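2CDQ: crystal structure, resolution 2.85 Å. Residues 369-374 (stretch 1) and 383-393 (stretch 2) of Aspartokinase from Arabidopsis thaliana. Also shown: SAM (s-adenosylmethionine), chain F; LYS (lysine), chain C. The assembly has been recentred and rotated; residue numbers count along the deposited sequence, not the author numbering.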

# COMPACT_ATOMS: atom_id res chain seq x y z
N GLY A 369 13.41 10.23 -7.56
CA GLY A 369 13.27 11.29 -6.55
C GLY A 369 11.86 11.71 -6.18
O GLY A 369 11.65 12.85 -5.75
N ILE A 370 10.90 10.79 -6.33
CA ILE A 370 9.49 11.08 -6.06
C ILE A 370 8.98 10.43 -4.77
O ILE A 370 9.22 9.24 -4.52
CB ILE A 370 8.58 10.65 -7.25
CG1 ILE A 370 8.95 11.40 -8.53
CG2 ILE A 370 7.11 10.89 -6.92
CD1 ILE A 370 8.07 11.06 -9.72
N SER A 371 8.29 11.22 -3.95
CA SER A 371 7.64 10.71 -2.75
C SER A 371 6.17 10.39 -3.00
O SER A 371 5.39 11.24 -3.45
CB SER A 371 7.80 11.69 -1.59
OG SER A 371 7.06 11.25 -0.47
N VAL A 372 5.81 9.14 -2.69
CA VAL A 372 4.46 8.58 -2.81
C VAL A 372 3.70 8.82 -1.50
O VAL A 372 4.31 8.82 -0.43
CB VAL A 372 4.53 7.05 -3.07
CG1 VAL A 372 3.14 6.45 -3.29
CG2 VAL A 372 5.44 6.75 -4.25
N ASP A 373 2.39 9.03 -1.58
CA ASP A 373 1.57 9.29 -0.39
C ASP A 373 0.74 8.07 0.03
O ASP A 373 1.17 7.27 0.86
CB ASP A 373 0.68 10.52 -0.62
CG ASP A 373 -0.13 10.92 0.60
OD1 ASP A 373 -1.12 11.66 0.42
OD2 ASP A 373 0.20 10.53 1.74
N VAL A 374 -0.44 7.93 -0.56
CA VAL A 374 -1.39 6.88 -0.21
C VAL A 374 -1.14 5.63 -1.07
O VAL A 374 -0.80 5.75 -2.25
CB VAL A 374 -2.85 7.39 -0.38
CG1 VAL A 374 -3.87 6.32 -0.07
CG2 VAL A 374 -3.07 8.60 0.51
N SER A 383 -1.96 0.32 -6.40
CA SER A 383 -2.34 1.68 -6.74
C SER A 383 -1.78 2.63 -5.70
O SER A 383 -1.65 2.27 -4.53
CB SER A 383 -3.86 1.81 -6.79
OG SER A 383 -4.42 0.74 -7.53
N LEU A 384 -1.43 3.83 -6.13
CA LEU A 384 -0.76 4.78 -5.27
C LEU A 384 -1.04 6.19 -5.70
O LEU A 384 -1.47 6.45 -6.82
CB LEU A 384 0.75 4.52 -5.22
CG LEU A 384 1.59 4.54 -6.50
CD1 LEU A 384 2.05 5.94 -6.85
CD2 LEU A 384 2.78 3.63 -6.31
N THR A 385 -0.76 7.12 -4.79
CA THR A 385 -1.04 8.52 -5.01
C THR A 385 0.23 9.28 -4.65
O THR A 385 0.92 8.91 -3.71
CB THR A 385 -2.29 8.93 -4.19
OG1 THR A 385 -3.19 9.69 -5.00
CG2 THR A 385 -1.93 9.70 -2.95
N LEU A 386 0.57 10.30 -5.43
CA LEU A 386 1.83 11.04 -5.20
C LEU A 386 1.62 12.17 -4.22
O LEU A 386 0.56 12.79 -4.22
CB LEU A 386 2.39 11.58 -6.51
CG LEU A 386 2.60 10.55 -7.62
CD1 LEU A 386 2.92 11.24 -8.93
CD2 LEU A 386 3.68 9.57 -7.23
N ASP A 387 2.62 12.44 -3.39
CA ASP A 387 2.55 13.56 -2.43
C ASP A 387 1.86 14.76 -3.06
O ASP A 387 2.14 15.10 -4.21
CB ASP A 387 3.96 13.97 -1.98
CG ASP A 387 4.47 13.19 -0.79
OD1 ASP A 387 3.71 12.40 -0.18
OD2 ASP A 387 5.65 13.37 -0.44
N PRO A 388 0.93 15.41 -2.32
CA PRO A 388 0.31 16.62 -2.85
C PRO A 388 1.38 17.66 -3.13
O PRO A 388 2.36 17.74 -2.38
CB PRO A 388 -0.60 17.08 -1.70
CG PRO A 388 -0.85 15.86 -0.88
CD PRO A 388 0.42 15.06 -0.98
N SER A 389 1.20 18.44 -4.19
CA SER A 389 2.25 19.38 -4.63
C SER A 389 2.61 20.46 -3.61
O SER A 389 3.76 20.89 -3.54
CB SER A 389 1.87 20.02 -5.96
OG SER A 389 0.72 20.82 -5.81
N LYS A 390 1.63 20.90 -2.81
CA LYS A 390 1.85 21.95 -1.81
C LYS A 390 2.87 21.54 -0.73
O LYS A 390 3.39 22.37 0.00
CB LYS A 390 0.53 22.43 -1.19
CG LYS A 390 -0.00 21.61 -0.01
CD LYS A 390 -1.48 21.93 0.23
CE LYS A 390 -1.98 21.41 1.56
NZ LYS A 390 -1.94 22.44 2.64
N LEU A 391 3.14 20.24 -0.67
CA LEU A 391 4.13 19.68 0.24
C LEU A 391 5.53 19.89 -0.31
O LEU A 391 6.52 19.63 0.38
CB LEU A 391 3.86 18.19 0.39
CG LEU A 391 4.27 17.48 1.67
CD1 LEU A 391 3.19 17.67 2.71
CD2 LEU A 391 4.45 16.01 1.37
N TRP A 392 5.61 20.33 -1.56
CA TRP A 392 6.88 20.53 -2.27
C TRP A 392 7.02 21.94 -2.85
O TRP A 392 6.22 22.82 -2.53
CB TRP A 392 7.03 19.47 -3.36
CG TRP A 392 7.16 18.09 -2.80
CD1 TRP A 392 6.16 17.18 -2.63
CD2 TRP A 392 8.35 17.48 -2.30
NE1 TRP A 392 6.66 16.02 -2.08
CE2 TRP A 392 8.01 16.18 -1.86
CE3 TRP A 392 9.69 17.89 -2.19
CZ2 TRP A 392 8.94 15.29 -1.32
CZ3 TRP A 392 10.62 17.01 -1.65
CH2 TRP A 392 10.24 15.72 -1.22
N SER A 393 8.02 22.15 -3.69
CA SER A 393 8.32 23.48 -4.21
C SER A 393 7.65 23.75 -5.56
O SER A 393 7.47 24.91 -5.96
CB SER A 393 9.84 23.67 -4.34
OG SER A 393 10.36 22.89 -5.40
N SAM F . 14.77 14.42 -12.53
CA SAM F . 14.68 15.21 -11.31
C SAM F . 15.71 14.79 -10.25
O SAM F . 16.28 15.63 -9.55
OXT SAM F . 15.99 13.60 -10.07
CB SAM F . 13.27 15.13 -10.73
CG SAM F . 12.92 16.22 -9.71
SD SAM F . 12.53 15.50 -8.09
CE SAM F . 10.88 14.82 -8.40
C5' SAM F . 12.25 16.90 -6.95
C4' SAM F . 11.44 18.10 -7.44
O4' SAM F . 10.11 17.75 -7.78
C3' SAM F . 11.32 19.17 -6.36
O3' SAM F . 11.58 20.42 -6.95
C2' SAM F . 9.88 19.13 -5.87
O2' SAM F . 9.36 20.43 -5.67
C1' SAM F . 9.14 18.45 -7.01
N9 SAM F . 8.09 17.52 -6.56
C8 SAM F . 6.74 17.67 -6.76
N7 SAM F . 6.09 16.61 -6.24
C5 SAM F . 7.00 15.77 -5.70
C6 SAM F . 6.87 14.55 -5.04
N6 SAM F . 5.67 14.01 -4.85
N1 SAM F . 8.00 13.91 -4.59
C2 SAM F . 9.25 14.47 -4.80
N3 SAM F . 9.36 15.69 -5.45
C4 SAM F . 8.26 16.33 -5.90
N LYS C . 8.95 7.23 1.68
CA LYS C . 7.60 7.21 1.09
C LYS C . 7.83 7.49 -0.37
O LYS C . 8.94 7.28 -0.89
CB LYS C . 6.73 8.30 1.73
CG LYS C . 5.25 7.92 1.88
CD LYS C . 5.00 6.86 2.94
CE LYS C . 3.54 6.40 2.94
NZ LYS C . 2.56 7.38 3.52
OXT LYS C . 6.91 7.93 -1.06

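Antiparallel strand pairs commonly sort their contacts, with side chains packing on the faces of the sheet while the backbones satisfy one another between, and this corner of Arabidopsis aspartokinase is a compact example. The apolar centre is small. Val 372 CG1 lies 3.6 Å from Leu 384 CB, and Ile 370 CG2 sits 3.7 Å from Leu 386 CD2; Val 372 CG2 and Leu 386 CD2, at 4.5 Å, touch more loosely. Val 372 and Leu 386 form a non-hydrogen-bonded antiparallel pair, their CA atoms 4.3 Å apart, and their side chains diverge, in keeping with this looser approach.

Around this pair the backbone supplies the cohesion. Asp 373 N donates to Thr 385 O at 2.6 Å, and Thr 385 N returns a bond to Val 374 O at 2.9 Å. Val 374 O also receives a CA-H...O contact from Leu 384 CA, at 3.2 Å. On the other side of the Val 372–Leu 386 pair, Asp 387 N donates to Ser 371 O at 3.0 Å, extending the ladder beyond the strands proper.

At the polar edge, side chains take over. Ser 371 OG donates to Asp 387 OD2 at 2.5 Å, and the same oxygen accepts a longer bond from Trp 392 NE1, at 3.3 Å. One carboxylate thus ties the serine to the indole, whose edge meets Ser 371 where CB approaches Trp 392 CZ2 to 3.8 Å. A face of that indole covers the adenine of S-adenosylmethionine, while Ser 371 reads the base through its backbone: Ser 371 N donates to SAM N1 at 2.8 Å, and Ser 371 O accepts from SAM N6 at 3.1 Å. Ser 371 O therefore serves both the neighbouring stretch and the ligand, so the polar edge of the contact is also a wall of the nucleoside site.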